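Local structure of geranyltranstransferase (7LBJ) at residues 20-25 / 77-82; 29-34 / 39-44; 44-49 / 110-115. The protein probably catalyses the magnesium-dependent, chain-lengthening condensation of isopentenyl diphosphate with geranyl diphosphate to give farnesyl diphosphate. One frame throughout, in Å; residues are numbered along the deposited sequence. Where two conformers were deposited one is given.

Contact 1 (20-25 / 77-82); sequences DRIESQ and AAMSVE
Ile22 and Gln25 of helix 11-29 meet Ala78 and Met79 of helix 75-92 in a buried, steep helix-helix crossing of the all-helical isoprenoid synthase fold. The two short segments are inclined at 77° and their axes come within 10.3 Å, so the shared surface is confined to the crossing point and amounts to 206 Å². It is a compact example of a steep crossing in which a few side chains fill the gap between two segments. Ile22 makes the apolar contacts from helix 11-29 through its terminal methyl. Its CG1 branch leaves opposite the backbone N (chi1 -156°) and carries CD1 forward, until that methyl lies 3.7 Å from Ala78 CB. The Ile22 and Met79 side chains run past each other in opposite senses, which places the same CD1 3.6 Å from Met79 CG. Around these apolar atoms the charges are drawn together by Arg54: it forms salt bridges to Glu23 on one helix and Glu82 on the other, while Arg21 pairs with Asp75. Helix 55-65 adds Tyr61 against Ile22, and Met197 of helix 176-201 packs on Ala77 and Val81. Gln25 lies at the border of the contact, its side chain crossing that of Met79 nearly at a right angle. Gln25 CB rests 3.7 Å from Met79 SD, and the sulfur also lies 3.6 Å from the backbone O of Gln25. Beyond it the thioether bends at chi3 (-77°), setting Met79 CE against the amide oxygen Gln25 OE1 at 3.8 Å.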
ATOM      1  N   ASP A  20      -4.896  20.435 -14.613  1.00 17.58           N
ATOM      2  CA  ASP A  20      -6.232  20.050 -15.065  1.00 17.26           C
ATOM      3  C   ASP A  20      -6.278  18.577 -15.429  1.00 19.02           C
ATOM      4  O   ASP A  20      -7.246  17.880 -15.108  1.00 17.59           O
ATOM      5  CB  ASP A  20      -6.652  20.890 -16.268  1.00 19.94           C
ATOM      6  CG  ASP A  20      -6.907  22.329 -15.903  1.00 27.02           C
ATOM      7  OD1 ASP A  20      -7.147  22.593 -14.703  1.00 27.98           O
ATOM      8  OD2 ASP A  20      -6.895  23.187 -16.819  1.00 31.31           O
ATOM      9  N   ARG A  21      -5.240  18.096 -16.110  1.00 16.91           N
ATOM     10  CA  ARG A  21      -5.200  16.709 -16.549  1.00 19.46           C
ATOM     11  C   ARG A  21      -5.233  15.762 -15.356  1.00 18.64           C
ATOM     12  O   ARG A  21      -6.000  14.790 -15.344  1.00 18.04           O
ATOM     13  CB  ARG A  21      -3.949  16.476 -17.400  1.00 20.46           C
ATOM     14  CG  ARG A  21      -3.826  15.060 -17.884  1.00 23.41           C
ATOM     15  CD  ARG A  21      -2.700  14.864 -18.880  1.00 19.71           C
ATOM     16  NE  ARG A  21      -2.836  13.539 -19.477  1.00 19.68           N
ATOM     17  CZ  ARG A  21      -3.476  13.293 -20.607  1.00 27.07           C
ATOM     18  NH1 ARG A  21      -3.991  14.277 -21.337  1.00 26.65           N
ATOM     19  NH2 ARG A  21      -3.620  12.030 -21.009  1.00 23.39           N
ATOM     20  N   ILE A  22      -4.403  16.026 -14.338  1.00 15.18           N
ATOM     21  CA  ILE A  22      -4.354  15.099 -13.204  1.00 17.00           C
ATOM     22  C   ILE A  22      -5.658  15.146 -12.399  1.00 15.71           C
ATOM     23  O   ILE A  22      -6.112  14.111 -11.878  1.00 15.57           O
ATOM     24  CB  ILE A  22      -3.096  15.357 -12.340  1.00 15.15           C
ATOM     25  CG1 ILE A  22      -2.713  14.087 -11.541  1.00 16.16           C
ATOM     26  CG2 ILE A  22      -3.266  16.539 -11.380  1.00 15.77           C
ATOM     27  CD1 ILE A  22      -2.231  12.941 -12.418  1.00 16.19           C
ATOM     28  N   GLU A  23      -6.306  16.311 -12.320  1.00 15.74           N
ATOM     29  CA  GLU A  23      -7.615  16.380 -11.679  1.00 13.67           C
ATOM     30  C   GLU A  23      -8.619  15.468 -12.383  1.00 18.64           C
ATOM     31  O   GLU A  23      -9.356  14.707 -11.734  1.00 18.52           O
ATOM     32  CB  GLU A  23      -8.115  17.821 -11.674  1.00 16.25           C
ATOM     33  CG  GLU A  23      -9.292  18.052 -10.749  1.00 20.20           C
ATOM     34  CD  GLU A  23      -8.897  17.999  -9.282  1.00 19.49           C
ATOM     35  OE1 GLU A  23      -7.726  18.313  -8.961  1.00 18.82           O
ATOM     36  OE2 GLU A  23      -9.763  17.642  -8.453  1.00 21.06           O
ATOM     37  N   SER A  24      -8.659  15.532 -13.715  1.00 16.12           N
ATOM     38  CA  SER A  24      -9.614  14.725 -14.470  0.55 19.16           C
ATOM     39  C   SER A  24      -9.274  13.242 -14.387  1.00 16.89           C
ATOM     40  O   SER A  24     -10.174  12.392 -14.323  1.00 18.63           O
ATOM     41  CB  SER A  24      -9.641  15.181 -15.928  0.55 19.51           C
ATOM     42  OG  SER A  24     -10.493  14.356 -16.699  0.55 21.50           O
ATOM     43  N   GLN A  25      -7.978  12.915 -14.415  1.00 16.87           N
ATOM     44  CA  GLN A  25      -7.554  11.522 -14.366  1.00 20.08           C
ATOM     45  C   GLN A  25      -7.879  10.905 -13.014  1.00 19.45           C
ATOM     46  O   GLN A  25      -8.381   9.779 -12.935  1.00 18.50           O
ATOM     47  CB  GLN A  25      -6.054  11.422 -14.655  1.00 17.47           C
ATOM     48  CG  GLN A  25      -5.694  11.699 -16.102  1.00 20.29           C
ATOM     49  CD  GLN A  25      -5.952  10.503 -16.989  1.00 25.82           C
ATOM     50  OE1 GLN A  25      -5.776   9.369 -16.565  1.00 25.01           O
ATOM     51  NE2 GLN A  25      -6.361  10.751 -18.229  1.00 26.68           N
ATOM     52  N   ALA A  77       1.818   6.927 -13.672  1.00 13.56           N
ATOM     53  CA  ALA A  77       2.894   7.284 -12.753  1.00 13.07           C
ATOM     54  C   ALA A  77       2.553   8.557 -12.005  1.00 13.22           C
ATOM     55  O   ALA A  77       2.783   8.651 -10.792  1.00 13.18           O
ATOM     56  CB  ALA A  77       4.221   7.457 -13.498  1.00 16.40           C
ATOM     57  N   ALA A  78       2.014   9.546 -12.718  1.00 12.81           N
ATOM     58  CA  ALA A  78       1.678  10.827 -12.094  1.00 13.03           C
ATOM     59  C   ALA A  78       0.588  10.662 -11.045  1.00 13.70           C
ATOM     60  O   ALA A  78       0.681  11.227  -9.946  1.00 13.82           O
ATOM     61  CB  ALA A  78       1.261  11.844 -13.161  1.00 14.15           C
ATOM     62  N   MET A  79      -0.443   9.868 -11.343  1.00 12.08           N
ATOM     63  CA  MET A  79      -1.455   9.616 -10.323  1.00 12.48           C
ATOM     64  C   MET A  79      -0.871   8.858  -9.136  1.00 13.31           C
ATOM     65  O   MET A  79      -1.210   9.144  -7.978  1.00 11.79           O
ATOM     66  CB  MET A  79      -2.629   8.834 -10.922  1.00 13.96           C
ATOM     67  CG  MET A  79      -3.520   9.669 -11.809  1.00 16.07           C
ATOM     68  SD  MET A  79      -5.036   8.769 -12.247  1.00 18.21           S
ATOM     69  CE  MET A  79      -4.373   7.679 -13.492  1.00 16.87           C
ATOM     70  N   SER A  80      -0.009   7.881  -9.390  1.00 12.88           N
ATOM     71  CA  SER A  80       0.448   7.034  -8.290  1.00 10.05           C
ATOM     72  C   SER A  80       1.192   7.856  -7.237  1.00 12.07           C
ATOM     73  O   SER A  80       1.032   7.623  -6.034  1.00  9.82           O
ATOM     74  CB  SER A  80       1.329   5.890  -8.808  1.00 14.87           C
ATOM     75  OG  SER A  80       2.635   6.347  -9.140  1.00 15.47           O
ATOM     76  N   VAL A  81       1.980   8.853  -7.659  1.00 12.25           N
ATOM     77  CA  VAL A  81       2.742   9.561  -6.637  1.00 11.53           C
ATOM     78  C   VAL A  81       1.839  10.499  -5.859  1.00 14.46           C
ATOM     79  O   VAL A  81       2.084  10.742  -4.667  1.00 12.67           O
ATOM     80  CB  VAL A  81       3.967  10.298  -7.224  1.00 10.70           C
ATOM     81  CG1 VAL A  81       4.966   9.292  -7.784  1.00 12.55           C
ATOM     82  CG2 VAL A  81       3.548  11.310  -8.302  1.00 12.92           C
ATOM     83  N   GLU A  82       0.792  11.043  -6.501  1.00 13.76           N
ATOM     84  CA  GLU A  82      -0.145  11.904  -5.780  1.00 13.05           C
ATOM     85  C   GLU A  82      -1.000  11.095  -4.815  1.00 15.41           C
ATOM     86  O   GLU A  82      -1.333  11.588  -3.728  1.00 13.02           O
ATOM     87  CB  GLU A  82      -1.031  12.685  -6.765  1.00 12.91           C
ATOM     88  CG  GLU A  82      -1.890  13.790  -6.143  1.00 14.20           C
ATOM     89  CD  GLU A  82      -1.078  14.959  -5.583  1.00 15.59           C
ATOM     90  OE1 GLU A  82       0.165  14.933  -5.660  1.00 18.10           O
ATOM     91  OE2 GLU A  82      -1.684  15.923  -5.062  1.00 19.51           O
TER

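Contact 2 (29-34 / 39-44); sequences ALPSPA and RLHQAM
Pro31 sits squarely over the imidazole of His41, an aliphatic ring covering an aromatic one in a CH-pi contact. Pro31 CB stands 3.5 Å from the ring centroid and only 14° off the ring normal, while the neighbouring CG leans over the CD2 side, 3.6 Å from His41 CD2. Placing CG of His41 opposite its own carbonyl carbon turns the ring from helix 38-46 toward the connecting loop, where the proline covers it. The case illustrates how a short helix-loop-helix connection can be folded back on the helix it introduces. After helix 11-29 the backbone from Leu30 to Ser32 is extended, in a polyproline-like path that brings Pro31 and then Pro33 against the helix. Pro33 CB touches the aliphatic part of Gln42, 3.5 Å from its CG. At the other end Met44, bent at its thioether, offers CE to both Leu30 CD2 and Pro31 CD, each at 4.2 Å. The loop also braces itself: Ser32 OG accepts from Ala34 N at 2.9 Å in an ST turn, and Glu35 accepts from Ser32 N. Arg45 bonds to the carbonyl oxygens of Leu30 and Pro31, and Ala156 of the second subunit packs on His41 and Met44. ND1 of His41 is engaged as well, bonded to the backbone O of Glu35. ND1 is the likely donor, since a carbonyl oxygen can only accept, and this bond, together with the proline over the face, should keep the imidazole from turning.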
ATOM      1  N   ALA A  29     -10.323   7.822 -12.036  1.00 19.65           N
ATOM      2  CA  ALA A  29      -9.661   6.650 -11.452  1.00 21.17           C
ATOM      3  C   ALA A  29     -10.208   6.229 -10.092  1.00 22.45           C
ATOM      4  O   ALA A  29      -9.976   5.084  -9.681  1.00 20.92           O
ATOM      5  CB  ALA A  29      -8.161   6.904 -11.287  1.00 21.78           C
ATOM      6  N   LEU A  30     -10.894   7.090  -9.399  1.00 21.96           N
ATOM      7  CA  LEU A  30     -11.396   6.738  -8.082  1.00 21.27           C
ATOM      8  C   LEU A  30     -12.837   6.238  -8.146  1.00 23.28           C
ATOM      9  O   LEU A  30     -13.621   6.683  -8.991  1.00 23.71           O
ATOM     10  CB  LEU A  30     -11.323   7.954  -7.157  1.00 18.20           C
ATOM     11  CG  LEU A  30      -9.905   8.383  -6.812  1.00 17.79           C
ATOM     12  CD1 LEU A  30      -9.985   9.748  -6.178  1.00 20.75           C
ATOM     13  CD2 LEU A  30      -9.265   7.380  -5.855  1.00 19.14           C
ATOM     14  N   PRO A  31     -13.218   5.330  -7.238  1.00 22.48           N
ATOM     15  CA  PRO A  31     -14.599   4.829  -7.224  1.00 26.97           C
ATOM     16  C   PRO A  31     -15.604   5.943  -6.981  1.00 30.12           C
ATOM     17  O   PRO A  31     -15.309   6.947  -6.330  1.00 23.92           O
ATOM     18  CB  PRO A  31     -14.608   3.826  -6.066  1.00 29.13           C
ATOM     19  CG  PRO A  31     -13.159   3.539  -5.763  1.00 30.92           C
ATOM     20  CD  PRO A  31     -12.407   4.773  -6.140  1.00 26.69           C
ATOM     21  N   SER A  32     -16.811   5.744  -7.503  1.00 27.97           N
ATOM     22  CA  SER A  32     -17.853   6.750  -7.390  1.00 27.55           C
ATOM     23  C   SER A  32     -18.355   6.841  -5.954  1.00 28.34           C
ATOM     24  O   SER A  32     -18.474   5.824  -5.270  1.00 30.49           O
ATOM     25  CB  SER A  32     -19.031   6.421  -8.311  1.00 38.15           C
ATOM     26  OG  SER A  32     -20.232   7.000  -7.807  1.00 36.46           O
ATOM     27  N   PRO A  33     -18.697   8.041  -5.483  1.00 28.54           N
ATOM     28  CA  PRO A  33     -19.294   8.164  -4.147  1.00 31.02           C
ATOM     29  C   PRO A  33     -20.664   7.518  -4.034  1.00 35.50           C
ATOM     30  O   PRO A  33     -21.151   7.332  -2.911  1.00 36.64           O
ATOM     31  CB  PRO A  33     -19.372   9.681  -3.946  1.00 31.32           C
ATOM     32  CG  PRO A  33     -19.495  10.220  -5.346  1.00 37.04           C
ATOM     33  CD  PRO A  33     -18.633   9.330  -6.190  1.00 32.27           C
ATOM     34  N   ALA A  34     -21.301   7.164  -5.149  1.00 36.64           N
ATOM     35  CA  ALA A  34     -22.596   6.503  -5.076  1.00 41.62           C
ATOM     36  C   ALA A  34     -22.492   4.987  -4.963  1.00 43.02           C
ATOM     37  O   ALA A  34     -23.464   4.352  -4.545  1.00 44.45           O
ATOM     38  CB  ALA A  34     -23.451   6.874  -6.290  1.00 44.42           C
ATOM     39  N   ARG A  39     -19.257   5.837   2.033  1.00 24.18           N
ATOM     40  CA  ARG A  39     -18.474   6.696   2.910  1.00 27.79           C
ATOM     41  C   ARG A  39     -16.982   6.561   2.623  1.00 25.28           C
ATOM     42  O   ARG A  39     -16.251   7.564   2.574  1.00 21.34           O
ATOM     43  CB  ARG A  39     -18.803   6.349   4.356  1.00 27.18           C
ATOM     44  CG  ARG A  39     -18.418   7.356   5.369  1.00 28.30           C
ATOM     45  CD  ARG A  39     -19.086   6.996   6.679  1.00 34.62           C
ATOM     46  NE  ARG A  39     -18.597   7.821   7.771  1.00 30.14           N
ATOM     47  CZ  ARG A  39     -18.966   9.075   7.983  1.00 32.01           C
ATOM     48  NH1 ARG A  39     -19.844   9.685   7.199  1.00 35.82           N
ATOM     49  NH2 ARG A  39     -18.434   9.740   9.004  1.00 34.12           N
ATOM     50  N   LEU A  40     -16.513   5.326   2.417  1.00 20.94           N
ATOM     51  CA  LEU A  40     -15.115   5.117   2.052  1.00 18.46           C
ATOM     52  C   LEU A  40     -14.770   5.822   0.743  1.00 15.85           C
ATOM     53  O   LEU A  40     -13.728   6.478   0.629  1.00 16.50           O
ATOM     54  CB  LEU A  40     -14.823   3.622   1.939  1.00 16.54           C
ATOM     55  CG  LEU A  40     -13.409   3.319   1.457  1.00 15.48           C
ATOM     56  CD1 LEU A  40     -12.399   3.717   2.528  1.00 15.36           C
ATOM     57  CD2 LEU A  40     -13.270   1.841   1.085  1.00 18.19           C
ATOM     58  N   HIS A  41     -15.614   5.654  -0.274  1.00 17.29           N
ATOM     59  CA  HIS A  41     -15.317   6.267  -1.565  1.00 20.33           C
ATOM     60  C   HIS A  41     -15.350   7.780  -1.477  1.00 19.52           C
ATOM     61  O   HIS A  41     -14.508   8.450  -2.076  1.00 18.10           O
ATOM     62  CB  HIS A  41     -16.305   5.781  -2.615  1.00 19.30           C
ATOM     63  CG  HIS A  41     -16.204   4.316  -2.867  1.00 27.69           C
ATOM     64  ND1 HIS A  41     -17.275   3.548  -3.279  1.00 26.81           N
ATOM     65  CD2 HIS A  41     -15.155   3.471  -2.747  1.00 24.71           C
ATOM     66  CE1 HIS A  41     -16.882   2.296  -3.422  1.00 29.80           C
ATOM     67  NE2 HIS A  41     -15.602   2.221  -3.097  1.00 27.94           N
ATOM     68  N   GLN A  42     -16.328   8.331  -0.749  1.00 18.89           N
ATOM     69  CA  GLN A  42     -16.403   9.778  -0.576  1.00 22.50           C
ATOM     70  C   GLN A  42     -15.155  10.298   0.114  1.00 23.26           C
ATOM     71  O   GLN A  42     -14.605  11.341  -0.268  1.00 18.60           O
ATOM     72  CB  GLN A  42     -17.646  10.145   0.240  1.00 20.28           C
ATOM     73  CG  GLN A  42     -18.946   9.990  -0.490  1.00 29.67           C
ATOM     74  CD  GLN A  42     -20.146  10.050   0.451  1.00 38.51           C
ATOM     75  OE1 GLN A  42     -20.050  10.577   1.565  1.00 36.78           O
ATOM     76  NE2 GLN A  42     -21.274   9.484   0.017  1.00 40.82           N
ATOM     77  N   ALA A  43     -14.679   9.562   1.124  1.00 20.97           N
ATOM     78  CA  ALA A  43     -13.521  10.010   1.887  1.00 20.15           C
ATOM     79  C   ALA A  43     -12.246   9.905   1.067  1.00 17.66           C
ATOM     80  O   ALA A  43     -11.356  10.754   1.185  1.00 16.70           O
ATOM     81  CB  ALA A  43     -13.403   9.197   3.170  1.00 17.48           C
ATOM     82  N   MET A  44     -12.125   8.852   0.255  1.00 14.40           N
ATOM     83  CA  MET A  44     -10.989   8.760  -0.651  1.00 14.69           C
ATOM     84  C   MET A  44     -10.940   9.969  -1.586  1.00 15.85           C
ATOM     85  O   MET A  44      -9.880  10.580  -1.778  1.00 16.21           O
ATOM     86  CB  MET A  44     -11.077   7.457  -1.444  1.00 16.99           C
ATOM     87  CG  MET A  44     -10.805   6.203  -0.591  1.00 14.67           C
ATOM     88  SD  MET A  44     -11.260   4.696  -1.496  1.00 17.11           S
ATOM     89  CE  MET A  44      -9.979   4.642  -2.756  1.00 17.65           C
TER

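Contact 3 (44-49 / 110-115); sequences MRYSVL and HVAFDE. With EDO (1,2-ethanediol), chain D.
An offset edge-to-face aromatic pair, Tyr46 with Phe113, ties helix 38-46 to the bend between the short helix 109-112 and helix 115-134 at the surface of the subunit. The Phe113 edge is directed at the Tyr46 face, with centroids 5.7 Å apart and planes at 72°. The touching corner is CE1 of Phe113, which lies 3.8 Å from Tyr46 CB, close to where the tyrosine ring joins its chain. Tyr46 projects with CG opposite the backbone N (chi1 -177°), and this carries the far half of its ring to Ala112. There Ala112 CB makes an off-centre CH-pi contact, 4.1 Å from the Tyr46 centroid, with CE2 the closest ring atom at 3.7 Å. The two partners thus divide the ring between its root and its phenol end. Phe113 breaks from helical geometry, and Asp114 then serves as N-cap of the next helix through a bond to Thr117 N, besides a salt bridge to Arg39. A 1,2-ethanediol, probably from the crystallisation liquor, donates from O2 to His110 O at 2.6 Å. The pair probably rests on dispersion, with at most a modest share from the Phe113 edge directed at the Tyr46 face, whereas the hydroxyl of Tyr46 is spent outside it, donated to the backbone O of Pro107; holding the ring at both ends in this way should fix its position although the contact is small.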
ATOM      1  N   MET A  44     -12.125   8.852   0.255  1.00 14.40           N
ATOM      2  CA  MET A  44     -10.989   8.760  -0.651  1.00 14.69           C
ATOM      3  C   MET A  44     -10.940   9.969  -1.586  1.00 15.85           C
ATOM      4  O   MET A  44      -9.880  10.580  -1.778  1.00 16.21           O
ATOM      5  CB  MET A  44     -11.077   7.457  -1.444  1.00 16.99           C
ATOM      6  CG  MET A  44     -10.805   6.203  -0.591  1.00 14.67           C
ATOM      7  SD  MET A  44     -11.260   4.696  -1.496  1.00 17.11           S
ATOM      8  CE  MET A  44      -9.979   4.642  -2.756  1.00 17.65           C
ATOM      9  N   ARG A  45     -12.083  10.331  -2.170  1.00 15.45           N
ATOM     10  CA  ARG A  45     -12.115  11.468  -3.089  1.00 17.25           C
ATOM     11  C   ARG A  45     -11.865  12.773  -2.359  1.00 16.20           C
ATOM     12  O   ARG A  45     -11.129  13.632  -2.856  1.00 18.15           O
ATOM     13  CB  ARG A  45     -13.459  11.529  -3.811  1.00 16.13           C
ATOM     14  CG  ARG A  45     -13.633  10.433  -4.826  1.00 17.34           C
ATOM     15  CD  ARG A  45     -15.069  10.337  -5.340  1.00 23.96           C
ATOM     16  NE  ARG A  45     -15.006   9.618  -6.599  1.00 25.05           N
ATOM     17  CZ  ARG A  45     -14.821  10.198  -7.778  1.00 23.00           C
ATOM     18  NH1 ARG A  45     -14.956  11.503  -7.937  1.00 24.42           N
ATOM     19  NH2 ARG A  45     -14.503   9.443  -8.826  1.00 26.32           N
ATOM     20  N   TYR A  46     -12.491  12.943  -1.190  1.00 16.47           N
ATOM     21  CA  TYR A  46     -12.278  14.144  -0.389  1.00 16.21           C
ATOM     22  C   TYR A  46     -10.803  14.362  -0.101  1.00 19.65           C
ATOM     23  O   TYR A  46     -10.344  15.513   0.002  1.00 16.37           O
ATOM     24  CB  TYR A  46     -13.058  14.023   0.918  1.00 18.49           C
ATOM     25  CG  TYR A  46     -12.999  15.218   1.836  1.00 19.82           C
ATOM     26  CD1 TYR A  46     -13.831  16.314   1.633  1.00 21.92           C
ATOM     27  CD2 TYR A  46     -12.136  15.248   2.923  1.00 22.85           C
ATOM     28  CE1 TYR A  46     -13.799  17.414   2.486  1.00 25.27           C
ATOM     29  CE2 TYR A  46     -12.092  16.361   3.784  1.00 23.04           C
ATOM     30  CZ  TYR A  46     -12.928  17.435   3.560  1.00 28.98           C
ATOM     31  OH  TYR A  46     -12.891  18.536   4.417  1.00 25.98           O
ATOM     32  N   SER A  47     -10.053  13.269   0.042  1.00 15.70           N
ATOM     33  CA  SER A  47      -8.646  13.324   0.404  1.00 16.49           C
ATOM     34  C   SER A  47      -7.717  13.593  -0.771  1.00 18.31           C
ATOM     35  O   SER A  47      -6.523  13.804  -0.540  1.00 18.87           O
ATOM     36  CB  SER A  47      -8.223  11.991   1.063  1.00 16.18           C
ATOM     37  OG  SER A  47      -9.037  11.704   2.189  1.00 18.17           O
ATOM     38  N   VAL A  48      -8.187  13.549  -2.021  1.00 16.89           N
ATOM     39  CA  VAL A  48      -7.221  13.785  -3.088  1.00 16.32           C
ATOM     40  C   VAL A  48      -7.733  14.720  -4.182  1.00 20.24           C
ATOM     41  O   VAL A  48      -6.927  15.383  -4.845  1.00 19.09           O
ATOM     42  CB  VAL A  48      -6.713  12.445  -3.667  1.00 25.33           C
ATOM     43  CG1 VAL A  48      -7.726  11.820  -4.521  1.00 20.82           C
ATOM     44  CG2 VAL A  48      -5.421  12.663  -4.448  1.00 22.90           C
ATOM     45  N   LEU A  49      -9.052  14.839  -4.355  1.00 16.07           N
ATOM     46  CA  LEU A  49      -9.562  15.740  -5.379  1.00 18.60           C
ATOM     47  C   LEU A  49      -9.654  17.163  -4.831  1.00 23.13           C
ATOM     48  O   LEU A  49      -9.586  17.403  -3.620  1.00 22.87           O
ATOM     49  CB  LEU A  49     -10.936  15.285  -5.907  1.00 20.18           C
ATOM     50  CG  LEU A  49     -10.980  13.863  -6.519  1.00 15.33           C
ATOM     51  CD1 LEU A  49     -12.348  13.480  -7.046  1.00 21.40           C
ATOM     52  CD2 LEU A  49      -9.927  13.716  -7.609  1.00 17.33           C
ATOM     53  N   HIS A 110     -10.452  12.872   8.757  1.00 19.41           N
ATOM     54  CA  HIS A 110     -11.043  12.233   9.929  1.00 20.20           C
ATOM     55  C   HIS A 110     -12.027  13.150  10.654  1.00 24.06           C
ATOM     56  O   HIS A 110     -12.913  12.646  11.364  1.00 21.03           O
ATOM     57  CB  HIS A 110      -9.948  11.757  10.899  1.00 23.23           C
ATOM     58  CG  HIS A 110      -9.204  12.876  11.557  1.00 20.91           C
ATOM     59  ND1 HIS A 110      -8.098  13.469  10.989  1.00 23.62           N
ATOM     60  CD2 HIS A 110      -9.418  13.521  12.730  1.00 23.15           C
ATOM     61  CE1 HIS A 110      -7.666  14.438  11.785  1.00 22.22           C
ATOM     62  NE2 HIS A 110      -8.447  14.485  12.846  1.00 24.19           N
ATOM     63  N   VAL A 111     -11.909  14.474  10.480  1.00 21.05           N
ATOM     64  CA  VAL A 111     -12.921  15.391  11.004  1.00 23.57           C
ATOM     65  C   VAL A 111     -14.155  15.399  10.106  1.00 22.85           C
ATOM     66  O   VAL A 111     -15.290  15.347  10.592  1.00 26.69           O
ATOM     67  CB  VAL A 111     -12.333  16.808  11.171  1.00 23.66           C
ATOM     68  CG1 VAL A 111     -13.397  17.783  11.704  1.00 27.53           C
ATOM     69  CG2 VAL A 111     -11.150  16.787  12.105  1.00 26.60           C
ATOM     70  N   ALA A 112     -13.961  15.455   8.785  1.00 23.07           N
ATOM     71  CA  ALA A 112     -15.099  15.430   7.870  1.00 23.72           C
ATOM     72  C   ALA A 112     -15.873  14.124   7.962  1.00 25.83           C
ATOM     73  O   ALA A 112     -17.097  14.110   7.775  1.00 24.96           O
ATOM     74  CB  ALA A 112     -14.622  15.656   6.433  1.00 21.89           C
ATOM     75  N   PHE A 113     -15.179  13.012   8.222  1.00 21.40           N
ATOM     76  CA  PHE A 113     -15.812  11.706   8.288  1.00 22.11           C
ATOM     77  C   PHE A 113     -15.640  11.196   9.707  1.00 27.74           C
ATOM     78  O   PHE A 113     -16.331  11.666  10.621  1.00 26.28           O
ATOM     79  CB  PHE A 113     -15.240  10.788   7.195  1.00 18.86           C
ATOM     80  CG  PHE A 113     -15.552  11.275   5.798  1.00 20.12           C
ATOM     81  CD1 PHE A 113     -14.746  12.229   5.186  1.00 21.03           C
ATOM     82  CD2 PHE A 113     -16.680  10.828   5.127  1.00 27.46           C
ATOM     83  CE1 PHE A 113     -15.047  12.706   3.912  1.00 19.96           C
ATOM     84  CE2 PHE A 113     -16.983  11.303   3.849  1.00 24.39           C
ATOM     85  CZ  PHE A 113     -16.168  12.237   3.251  1.00 21.87           C
ATOM     86  N   ASP A 114     -14.742  10.238   9.940  1.00 22.55           N
ATOM     87  CA  ASP A 114     -14.386   9.773  11.276  1.00 23.82           C
ATOM     88  C   ASP A 114     -13.033   9.092  11.148  1.00 22.18           C
ATOM     89  O   ASP A 114     -12.505   8.935  10.045  1.00 18.86           O
ATOM     90  CB  ASP A 114     -15.447   8.836  11.866  1.00 27.05           C
ATOM     91  CG  ASP A 114     -15.818   7.714  10.920  1.00 25.98           C
ATOM     92  OD1 ASP A 114     -14.942   6.902  10.588  1.00 22.95           O
ATOM     93  OD2 ASP A 114     -16.986   7.649  10.498  1.00 35.82           O
ATOM     94  N   GLU A 115     -12.452   8.709  12.286  1.00 20.03           N
ATOM     95  CA  GLU A 115     -11.095   8.164  12.218  1.00 20.42           C
ATOM     96  C   GLU A 115     -11.053   6.840  11.465  1.00 17.01           C
ATOM     97  O   GLU A 115     -10.112   6.586  10.702  1.00 16.63           O
ATOM     98  CB  GLU A 115     -10.511   8.005  13.622  1.00 23.84           C
ATOM     99  CG  GLU A 115     -10.174   9.342  14.260  1.00 27.18           C
ATOM    100  CD  GLU A 115      -9.824   9.198  15.723  1.00 29.23           C
ATOM    101  OE1 GLU A 115      -8.990   8.332  16.045  1.00 28.71           O
ATOM    102  OE2 GLU A 115     -10.393   9.944  16.542  1.00 37.42           O
TER
HETATM  103  C1  EDO D 302     -12.493  13.316  14.613  1.00 39.52           C
HETATM  104  O1  EDO D 302     -11.689  12.472  15.450  1.00 42.33           O
HETATM  105  C2  EDO D 302     -13.859  12.676  14.387  1.00 38.11           C
HETATM  106  O2  EDO D 302     -14.542  13.335  13.303  1.00 41.80           O

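Followed from the N terminus, helix 11-29 enters contact 1 first, but the first loop to close is contact 2, where the 29-34 connection folds onto helix 38-46 with four residues between the segments. That small loop is nested inside the larger one closed when 77-82 of helix 75-92 returns to 20-25. Contact 3 opens on the same helix 38-46, sharing Met44 with contact 2 and following it in series, and closes at 110-115; its span crosses that of contact 1. Val48 packing on Glu82, and Leu30 on Val48, join the three sites. Helix 38-46 thus links the N-terminal helix, its connection and the 109-112 region, beside the second subunit.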